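Local coordinates for protein CdnC (Chryseobacterium gregarium DSM 19109, PDB 7MGV) that probably uses ATP to close single and bicyclic omega-ester macrocycles in a ribosomally made precursor peptide, as an ATP-grasp ligase, at residues 31-34 with 35-38; 119-122 with 123-127; 252-255 with 256-259; 282-285 with 286-290. One frame throughout, in Å; residues are numbered along the deposited sequence.

The four contacts illustrate how local helix geometry is put to different uses in one ATP-grasp ligase. Interactions 1 and 2 come first, both within the MvdD pre-ATP-grasp range. Interaction 1 opens helix 35-46 beside the parallel sheet, while interaction 2, its centre 24 Å away, lies on helix 110-130 at the subunit interface. Interactions 3 and 4 follow in series, with centres 29 Å apart, and both border the antiparallel sheet containing strands 234-241 and 244-251: helix 252-258 follows directly on strand 244-251, and helix 280-293 packs on the sheet. Interactions 2 and 3 lie 49 Å apart between centres within one chain, yet interaction 2 meets residues beside K187, an ADP-pocket residue, of the second subunit.

Interaction 1 (31-34 with 35-38); sequences ADNF and SIDK
N33, in the loop, and D37, on helix 35-46, meet four residues apart, with the amide of one and the carboxylate of the other turned 61° against each other. ND2 of N33 comes within 3.1 Å of OD1 of D37, yet the angle is poor for a hydrogen bond, and the pair is better read as a polar approach at a slant. The D37 carboxylate also crowds the backbone of the same asparagine, its OD2 standing 3.1 Å from the carbonyl O of N33. That is an unfavourable meeting of acceptors, and its detail is doubtful. From another direction I36 lays its branch methyl CG2 against the N33 carbonyl carbon at 3.6 Å; CG1 stands anti to the backbone N (chi1 -166°), which turns CG2 to this side. These residues lead from strand 22-28 into helix 35-46, the connecting helix of a beta-alpha-beta crossover to the neighbouring parallel strand 48-54, and I36 packs on I26 and T28 of the first strand and R52 of the second. D32 directs OD1 toward the S35 amide, stopping 3.9 Å from N, while its other oxygen forms a long, weak ion pair with R95. F34 O receives a weak bond from D37 N at 3.2 Å.

Interaction 2 (119-122 with 123-127); sequences EIRN and TLFGF
T123 and E119 form the tight side of this helical turn. The carbonyl O of E119 is gripped twice by the threonine, by its amide N at 2.9 Å and by its hydroxyl OG1 at 3.0 Å. The two donors arrive from opposite faces of the carbonyl plane. OG1 can fold back in this way because it stands anti to its own carbonyl carbon (chi1 -68°), which brings it down over the preceding turn. E119 meanwhile bends at chi2 and sends its carboxylate beyond the helix, where OE2 accepts from Q189 N and OE1 pairs with T190 OG1, both of the second subunit. The opposite character appears at R121 and F125. Here the aliphatic arm does the touching: CG of R121 lies over one face of the F125 ring, 3.8 Å from its centroid, in a CH-pi contact, with CD close by. R121 is exposed, and its guanidinium, though nearly parallel to the ring (16°), does not stack on it. The whole is an amphipathic stretch of helix 110-130, whose buried side packs partly on its own chain (Y58, V55, L64) and partly on the second subunit, as an intersubunit helix of a dimeric ATP-grasp ligase.

Interaction 3 (252-255 with 256-259); sequences SQQS and EAAK
The Q254 carboxamide meets A257 through a single oxygen, OE1 lying 4.0 Å from the methyl CB, a loose touch without stacking. A bend at chi2 (76°) swings the amide back toward that methyl. The other flat groups engaged are the peptide units, whose donors approach somewhat away from the carbonyl planes: A258 N reaches the Q254 O at 2.8 Å, tilted 29° from its plane. E256 N binds S252 O at 2.9 Å in a nearly straight bond, and K259 N closes the row on S255 O at 3.0 Å. Side chains then lie alongside these carbonyls. CG of K259 rests 3.4 Å from the S255 O, while CB of E256 lies the same distance from the S252 O. Around the turn, I270 is touched by both S255 and K259. Helix 252-258 follows directly on strand 244-251, with the S252 side chain about 9 Å from the bound ADP. Main-chain bonds carry the turn, with the D251 carboxylate OD1 holding the Q254 amide N at its start, whereas the side chains within the turn add only loose approaches, consistent with a short surface helix held mainly by its backbone.

Interaction 4 (282-285 with 286-290); sequences IEFM and ILELL
F284 and E288 touch across one turn of helix 280-293, an amphipathic helix laid on the antiparallel sheet of the ATP-grasp fold. OE2 of E288 comes to 3.3 Å from CE2 of F284, the carboxylate standing almost perpendicular to the ring (88°), although its approach is oblique. F284 holds CG anti to the backbone N (chi1 180°), which stands the ring out from the helix, and the extended E288 chain reaches back to bring OE2 beside CE2. On the buried side I282 and I286 form the apolar pair, with CG2 of I282 4.4 Å from CG1 of I286. The same CG1 presses closely on the carbonyl O of I282, at 3.1 Å. Beside them, the E283 stem brushes a leucine, CG of E283 lying 4.3 Å from CD1 of L287. The next shell positions this row. I286 settles on I238 and V240 of strand 234-241, I282 meets Y310, and L289 packs on F312 and I315 of strand 310-316. From helix 148-158, I158 reaches M285, E288 and L289, so that L289 meets both that helix and the sheet. Beneath the side chains the backbone ladder keeps the spacing, and its straightest rung joins L287 N to E283 O at 2.9 Å, with an N-H...O angle of 173°.

Interaction 1 (31-34 with 35-38)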
loop_
_atom_site.group_PDB
_atom_site.type_symbol
_atom_site.label_atom_id
_atom_site.label_comp_id
_atom_site.label_asym_id
_atom_site.label_seq_id
_atom_site.Cartn_x
_atom_site.Cartn_y
_atom_site.Cartn_z
ATOM N N ALA A 31 16.901 -14.861 -7.742
ATOM C CA ALA A 31 16.502 -15.803 -8.782
ATOM C C ALA A 31 16.253 -15.105 -10.113
ATOM O O ALA A 31 16.448 -15.712 -11.172
ATOM C CB ALA A 31 15.265 -16.587 -8.344
ATOM N N ASP A 32 15.826 -13.843 -10.088
ATOM C CA ASP A 32 15.644 -13.068 -11.315
ATOM C C ASP A 32 16.981 -12.440 -11.687
ATOM O O ASP A 32 17.399 -11.438 -11.101
ATOM C CB ASP A 32 14.566 -12.003 -11.148
ATOM C CG ASP A 32 14.582 -10.977 -12.275
ATOM O OD1 ASP A 32 14.655 -11.384 -13.455
ATOM O OD2 ASP A 32 14.523 -9.765 -11.979
ATOM N N ASN A 33 17.655 -13.041 -12.663
ATOM C CA ASN A 33 18.876 -12.491 -13.229
ATOM C C ASN A 33 18.821 -12.434 -14.746
ATOM O O ASN A 33 19.819 -12.066 -15.374
ATOM C CB ASN A 33 20.090 -13.326 -12.793
ATOM C CG ASN A 33 21.386 -12.530 -12.772
ATOM O OD1 ASN A 33 22.245 -12.749 -11.915
ATOM N ND2 ASN A 33 21.540 -11.612 -13.719
ATOM N N PHE A 34 17.689 -12.779 -15.354
ATOM C CA PHE A 34 17.628 -13.069 -16.779
ATOM C C PHE A 34 16.990 -11.931 -17.563
ATOM O O PHE A 34 17.576 -11.439 -18.530
ATOM C CB PHE A 34 16.861 -14.382 -17.023
ATOM C CG PHE A 34 17.057 -15.433 -15.946
ATOM C CD1 PHE A 34 18.274 -15.594 -15.300
ATOM C CD2 PHE A 34 16.007 -16.267 -15.588
ATOM C CE1 PHE A 34 18.436 -16.534 -14.306
ATOM C CE2 PHE A 34 16.174 -17.229 -14.601
ATOM C CZ PHE A 34 17.391 -17.364 -13.965
ATOM N N SER A 35 15.796 -11.503 -17.153
ATOM C CA SER A 35 15.177 -10.336 -17.769
ATOM C C SER A 35 15.981 -9.074 -17.480
ATOM O O SER A 35 16.074 -8.178 -18.328
ATOM C CB SER A 35 13.742 -10.179 -17.267
ATOM O OG SER A 35 13.279 -8.858 -17.459
ATOM N N ILE A 36 16.571 -8.985 -16.286
ATOM C CA ILE A 36 17.376 -7.827 -15.924
ATOM C C ILE A 36 18.694 -7.796 -16.689
ATOM O O ILE A 36 19.320 -6.738 -16.784
ATOM C CB ILE A 36 17.623 -7.811 -14.402
ATOM C CG1 ILE A 36 18.158 -6.450 -13.950
ATOM C CG2 ILE A 36 18.575 -8.927 -14.002
ATOM C CD1 ILE A 36 18.676 -6.442 -12.527
ATOM N N ASP A 37 19.125 -8.926 -17.258
ATOM C CA ASP A 37 20.431 -8.977 -17.909
ATOM C C ASP A 37 20.472 -8.094 -19.152
ATOM O O ASP A 37 21.408 -7.306 -19.336
ATOM C CB ASP A 37 20.782 -10.424 -18.261
ATOM C CG ASP A 37 21.792 -11.025 -17.306
ATOM O OD1 ASP A 37 22.253 -10.306 -16.396
ATOM O OD2 ASP A 37 22.122 -12.221 -17.461
ATOM N N LYS A 38 19.464 -8.208 -20.018
ATOM C CA LYS A 38 19.464 -7.409 -21.239
ATOM C C LYS A 38 19.220 -5.937 -20.933
ATOM O O LYS A 38 19.796 -5.056 -21.586
ATOM C CB LYS A 38 18.420 -7.943 -22.218
ATOM C CG LYS A 38 18.994 -8.344 -23.571
ATOM C CD LYS A 38 19.977 -9.499 -23.431
ATOM C CE LYS A 38 20.572 -9.895 -24.774
ATOM N NZ LYS A 38 21.597 -8.925 -25.253
#

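Interaction 2 (119-122 with 123-127)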
loop_
_atom_site.group_PDB
_atom_site.type_symbol
_atom_site.label_atom_id
_atom_site.label_comp_id
_atom_site.label_asym_id
_atom_site.label_seq_id
_atom_site.Cartn_x
_atom_site.Cartn_y
_atom_site.Cartn_z
ATOM N N GLU A 119 9.094 -4.859 10.668
ATOM C CA GLU A 119 10.021 -3.732 10.707
ATOM C C GLU A 119 10.948 -3.731 9.495
ATOM O O GLU A 119 11.234 -2.670 8.929
ATOM C CB GLU A 119 10.833 -3.754 12.002
ATOM C CG GLU A 119 11.839 -2.618 12.114
ATOM C CD GLU A 119 11.196 -1.294 12.489
ATOM O OE1 GLU A 119 9.992 -1.285 12.828
ATOM O OE2 GLU A 119 11.896 -0.260 12.446
ATOM N N ILE A 120 11.425 -4.908 9.085
ATOM C CA ILE A 120 12.296 -5.003 7.914
ATOM C C ILE A 120 11.571 -4.496 6.673
ATOM O O ILE A 120 12.085 -3.647 5.927
ATOM C CB ILE A 120 12.778 -6.454 7.732
ATOM C CG1 ILE A 120 13.812 -6.820 8.798
ATOM C CG2 ILE A 120 13.338 -6.668 6.336
ATOM C CD1 ILE A 120 14.007 -8.313 8.973
ATOM N N ARG A 121 10.361 -5.012 6.437
ATOM C CA ARG A 121 9.587 -4.602 5.273
ATOM C C ARG A 121 9.287 -3.115 5.307
ATOM O O ARG A 121 9.377 -2.435 4.279
ATOM C CB ARG A 121 8.289 -5.404 5.192
ATOM C CG ARG A 121 7.512 -5.179 3.905
ATOM C CD ARG A 121 6.241 -6.012 3.864
ATOM N NE ARG A 121 5.121 -5.338 4.511
ATOM C CZ ARG A 121 3.997 -5.945 4.880
ATOM N NH1 ARG A 121 3.843 -7.244 4.664
ATOM N NH2 ARG A 121 3.028 -5.254 5.463
ATOM N N ASN A 122 8.931 -2.585 6.479
ATOM C CA ASN A 122 8.595 -1.171 6.553
ATOM C C ASN A 122 9.816 -0.298 6.311
ATOM O O ASN A 122 9.728 0.703 5.599
ATOM C CB ASN A 122 7.963 -0.845 7.902
ATOM C CG ASN A 122 7.261 0.497 7.904
ATOM O OD1 ASN A 122 7.903 1.547 7.887
ATOM N ND2 ASN A 122 5.933 0.469 7.918
ATOM N N THR A 123 10.968 -0.668 6.876
ATOM C CA THR A 123 12.187 0.103 6.652
ATOM C C THR A 123 12.553 0.127 5.173
ATOM O O THR A 123 12.850 1.190 4.606
ATOM C CB THR A 123 13.333 -0.485 7.480
ATOM O OG1 THR A 123 13.080 -0.263 8.873
ATOM C CG2 THR A 123 14.659 0.158 7.101
ATOM N N LEU A 124 12.504 -1.035 4.521
ATOM C CA LEU A 124 12.920 -1.101 3.123
ATOM C C LEU A 124 11.922 -0.397 2.206
ATOM O O LEU A 124 12.313 0.386 1.328
ATOM C CB LEU A 124 13.106 -2.556 2.708
ATOM C CG LEU A 124 13.444 -2.745 1.236
ATOM C CD1 LEU A 124 14.946 -2.855 1.033
ATOM C CD2 LEU A 124 12.727 -3.968 0.738
ATOM N N PHE A 125 10.625 -0.669 2.385
ATOM C CA PHE A 125 9.609 0.025 1.602
ATOM C C PHE A 125 9.634 1.526 1.865
ATOM O O PHE A 125 9.355 2.317 0.960
ATOM C CB PHE A 125 8.222 -0.542 1.910
ATOM C CG PHE A 125 7.952 -1.883 1.279
ATOM C CD1 PHE A 125 8.940 -2.550 0.570
ATOM C CD2 PHE A 125 6.707 -2.477 1.399
ATOM C CE1 PHE A 125 8.689 -3.782 -0.006
ATOM C CE2 PHE A 125 6.448 -3.709 0.825
ATOM C CZ PHE A 125 7.441 -4.362 0.123
ATOM N N GLY A 126 9.987 1.940 3.084
ATOM C CA GLY A 126 10.071 3.359 3.373
ATOM C C GLY A 126 11.236 4.018 2.665
ATOM O O GLY A 126 11.112 5.139 2.163
ATOM N N PHE A 127 12.386 3.338 2.623
ATOM C CA PHE A 127 13.484 3.833 1.800
ATOM C C PHE A 127 13.049 3.964 0.346
ATOM O O PHE A 127 13.278 4.998 -0.291
ATOM C CB PHE A 127 14.699 2.914 1.904
ATOM C CG PHE A 127 15.698 3.123 0.801
ATOM C CD1 PHE A 127 16.336 4.346 0.650
ATOM C CD2 PHE A 127 15.982 2.111 -0.101
ATOM C CE1 PHE A 127 17.245 4.550 -0.370
ATOM C CE2 PHE A 127 16.893 2.310 -1.125
ATOM C CZ PHE A 127 17.525 3.531 -1.258
#

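Interaction 3 (252-255 with 256-259)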
loop_
_atom_site.group_PDB
_atom_site.type_symbol
_atom_site.label_atom_id
_atom_site.label_comp_id
_atom_site.label_asym_id
_atom_site.label_seq_id
_atom_site.Cartn_x
_atom_site.Cartn_y
_atom_site.Cartn_z
ATOM N N SER A 252 -7.146 -17.270 -31.190
ATOM C CA SER A 252 -7.792 -18.554 -30.937
ATOM C C SER A 252 -8.597 -19.009 -32.146
ATOM O O SER A 252 -8.604 -20.199 -32.486
ATOM C CB SER A 252 -8.694 -18.450 -29.706
ATOM O OG SER A 252 -8.119 -17.611 -28.720
ATOM N N GLN A 253 -9.277 -18.070 -32.806
ATOM C CA GLN A 253 -10.120 -18.407 -33.948
ATOM C C GLN A 253 -9.298 -18.997 -35.088
ATOM O O GLN A 253 -9.620 -20.070 -35.613
ATOM C CB GLN A 253 -10.876 -17.160 -34.408
ATOM C CG GLN A 253 -11.810 -17.370 -35.585
ATOM C CD GLN A 253 -12.379 -16.062 -36.102
ATOM O OE1 GLN A 253 -11.650 -15.220 -36.625
ATOM N NE2 GLN A 253 -13.686 -15.882 -35.946
ATOM N N GLN A 254 -8.218 -18.313 -35.477
ATOM C CA GLN A 254 -7.404 -18.803 -36.584
ATOM C C GLN A 254 -6.636 -20.064 -36.209
ATOM O O GLN A 254 -6.395 -20.913 -37.071
ATOM C CB GLN A 254 -6.444 -17.714 -37.063
ATOM C CG GLN A 254 -5.928 -17.924 -38.485
ATOM C CD GLN A 254 -6.956 -17.584 -39.554
ATOM O OE1 GLN A 254 -8.094 -18.055 -39.519
ATOM N NE2 GLN A 254 -6.554 -16.762 -40.517
ATOM N N SER A 255 -6.255 -20.209 -34.939
ATOM C CA SER A 255 -5.629 -21.447 -34.485
ATOM C C SER A 255 -6.577 -22.630 -34.647
ATOM O O SER A 255 -6.221 -23.670 -35.222
ATOM C CB SER A 255 -5.207 -21.300 -33.023
ATOM O OG SER A 255 -5.209 -22.552 -32.360
ATOM N N GLU A 256 -7.798 -22.486 -34.129
ATOM C CA GLU A 256 -8.791 -23.546 -34.238
ATOM C C GLU A 256 -9.149 -23.826 -35.692
ATOM O O GLU A 256 -9.432 -24.975 -36.050
ATOM C CB GLU A 256 -10.023 -23.156 -33.424
ATOM C CG GLU A 256 -11.252 -23.994 -33.661
ATOM C CD GLU A 256 -12.466 -23.409 -32.973
ATOM O OE1 GLU A 256 -12.440 -23.269 -31.731
ATOM O OE2 GLU A 256 -13.445 -23.082 -33.676
ATOM N N ALA A 257 -9.128 -22.797 -36.545
ATOM C CA ALA A 257 -9.368 -23.015 -37.967
ATOM C C ALA A 257 -8.225 -23.801 -38.603
ATOM O O ALA A 257 -8.456 -24.753 -39.357
ATOM C CB ALA A 257 -9.564 -21.677 -38.679
ATOM N N ALA A 258 -6.981 -23.413 -38.307
ATOM C CA ALA A 258 -5.821 -24.106 -38.855
ATOM C C ALA A 258 -5.785 -25.565 -38.428
ATOM O O ALA A 258 -5.267 -26.413 -39.165
ATOM C CB ALA A 258 -4.536 -23.399 -38.427
ATOM N N LYS A 259 -6.320 -25.878 -37.245
ATOM C CA LYS A 259 -6.347 -27.273 -36.809
ATOM C C LYS A 259 -7.178 -28.162 -37.731
ATOM O O LYS A 259 -7.030 -29.389 -37.686
ATOM C CB LYS A 259 -6.869 -27.371 -35.376
ATOM C CG LYS A 259 -5.853 -26.941 -34.330
ATOM C CD LYS A 259 -4.646 -27.867 -34.327
ATOM C CE LYS A 259 -3.488 -27.272 -33.538
ATOM N NZ LYS A 259 -2.746 -26.244 -34.318
#

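Interaction 4 (282-285 with 286-290)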
loop_
_atom_site.group_PDB
_atom_site.type_symbol
_atom_site.label_atom_id
_atom_site.label_comp_id
_atom_site.label_asym_id
_atom_site.label_seq_id
_atom_site.Cartn_x
_atom_site.Cartn_y
_atom_site.Cartn_z
ATOM N N ILE A 282 -7.529 2.073 -29.485
ATOM C CA ILE A 282 -7.179 1.217 -28.354
ATOM C C ILE A 282 -5.843 1.641 -27.757
ATOM O O ILE A 282 -5.691 1.731 -26.534
ATOM C CB ILE A 282 -7.161 -0.259 -28.788
ATOM C CG1 ILE A 282 -8.516 -0.660 -29.379
ATOM C CG2 ILE A 282 -6.797 -1.156 -27.618
ATOM C CD1 ILE A 282 -9.682 -0.481 -28.427
ATOM N N GLU A 283 -4.855 1.913 -28.613
ATOM C CA GLU A 283 -3.544 2.335 -28.127
ATOM C C GLU A 283 -3.621 3.701 -27.453
ATOM O O GLU A 283 -2.960 3.939 -26.431
ATOM C CB GLU A 283 -2.550 2.353 -29.288
ATOM C CG GLU A 283 -1.193 2.944 -28.959
ATOM C CD GLU A 283 -0.147 2.585 -29.995
ATOM O OE1 GLU A 283 1.043 2.891 -29.774
ATOM O OE2 GLU A 283 -0.517 1.993 -31.031
ATOM N N PHE A 284 -4.423 4.609 -28.016
ATOM C CA PHE A 284 -4.658 5.903 -27.384
ATOM C C PHE A 284 -5.208 5.726 -25.974
ATOM O O PHE A 284 -4.745 6.370 -25.024
ATOM C CB PHE A 284 -5.620 6.727 -28.244
ATOM C CG PHE A 284 -5.937 8.085 -27.683
ATOM C CD1 PHE A 284 -5.142 9.177 -27.988
ATOM C CD2 PHE A 284 -7.041 8.274 -26.866
ATOM C CE1 PHE A 284 -5.433 10.429 -27.478
ATOM C CE2 PHE A 284 -7.336 9.524 -26.352
ATOM C CZ PHE A 284 -6.531 10.602 -26.660
ATOM N N MET A 285 -6.191 4.838 -25.817
ATOM C CA MET A 285 -6.794 4.637 -24.504
ATOM C C MET A 285 -5.846 3.922 -23.544
ATOM O O MET A 285 -5.892 4.167 -22.335
ATOM C CB MET A 285 -8.111 3.875 -24.646
ATOM C CG MET A 285 -9.242 4.737 -25.193
ATOM S SD MET A 285 -10.859 3.948 -25.105
ATOM C CE MET A 285 -10.659 2.638 -26.311
ATOM N N ILE A 286 -4.970 3.056 -24.059
ATOM C CA ILE A 286 -3.957 2.426 -23.211
ATOM C C ILE A 286 -2.997 3.479 -22.660
ATOM O O ILE A 286 -2.694 3.517 -21.454
ATOM C CB ILE A 286 -3.205 1.341 -24.003
ATOM C CG1 ILE A 286 -4.125 0.160 -24.319
ATOM C CG2 ILE A 286 -1.983 0.884 -23.239
ATOM C CD1 ILE A 286 -4.280 -0.825 -23.184
ATOM N N LEU A 287 -2.490 4.339 -23.547
ATOM C CA LEU A 287 -1.613 5.419 -23.107
ATOM C C LEU A 287 -2.334 6.342 -22.132
ATOM O O LEU A 287 -1.735 6.826 -21.165
ATOM C CB LEU A 287 -1.094 6.200 -24.314
ATOM C CG LEU A 287 -0.088 5.456 -25.195
ATOM C CD1 LEU A 287 0.131 6.194 -26.505
ATOM C CD2 LEU A 287 1.229 5.262 -24.461
ATOM N N GLU A 288 -3.629 6.578 -22.354
ATOM C CA GLU A 288 -4.396 7.403 -21.426
ATOM C C GLU A 288 -4.563 6.727 -20.071
ATOM O O GLU A 288 -4.589 7.409 -19.043
ATOM C CB GLU A 288 -5.761 7.735 -22.022
ATOM C CG GLU A 288 -6.565 8.723 -21.199
ATOM C CD GLU A 288 -7.769 9.256 -21.947
ATOM O OE1 GLU A 288 -8.630 9.897 -21.309
ATOM O OE2 GLU A 288 -7.853 9.032 -23.173
ATOM N N LEU A 289 -4.694 5.399 -20.046
ATOM C CA LEU A 289 -4.756 4.682 -18.776
ATOM C C LEU A 289 -3.464 4.864 -17.992
ATOM O O LEU A 289 -3.482 5.180 -16.792
ATOM C CB LEU A 289 -5.036 3.201 -19.030
ATOM C CG LEU A 289 -5.030 2.253 -17.829
ATOM C CD1 LEU A 289 -6.202 2.542 -16.903
ATOM C CD2 LEU A 289 -5.058 0.806 -18.297
ATOM N N LEU A 290 -2.326 4.685 -18.668
ATOM C CA LEU A 290 -1.051 4.921 -17.994
ATOM C C LEU A 290 -0.900 6.381 -17.575
ATOM O O LEU A 290 -0.251 6.671 -16.563
ATOM C CB LEU A 290 0.114 4.493 -18.884
ATOM C CG LEU A 290 0.456 3.006 -18.769
ATOM C CD1 LEU A 290 -0.207 2.210 -19.886
ATOM C CD2 LEU A 290 1.959 2.786 -18.757
#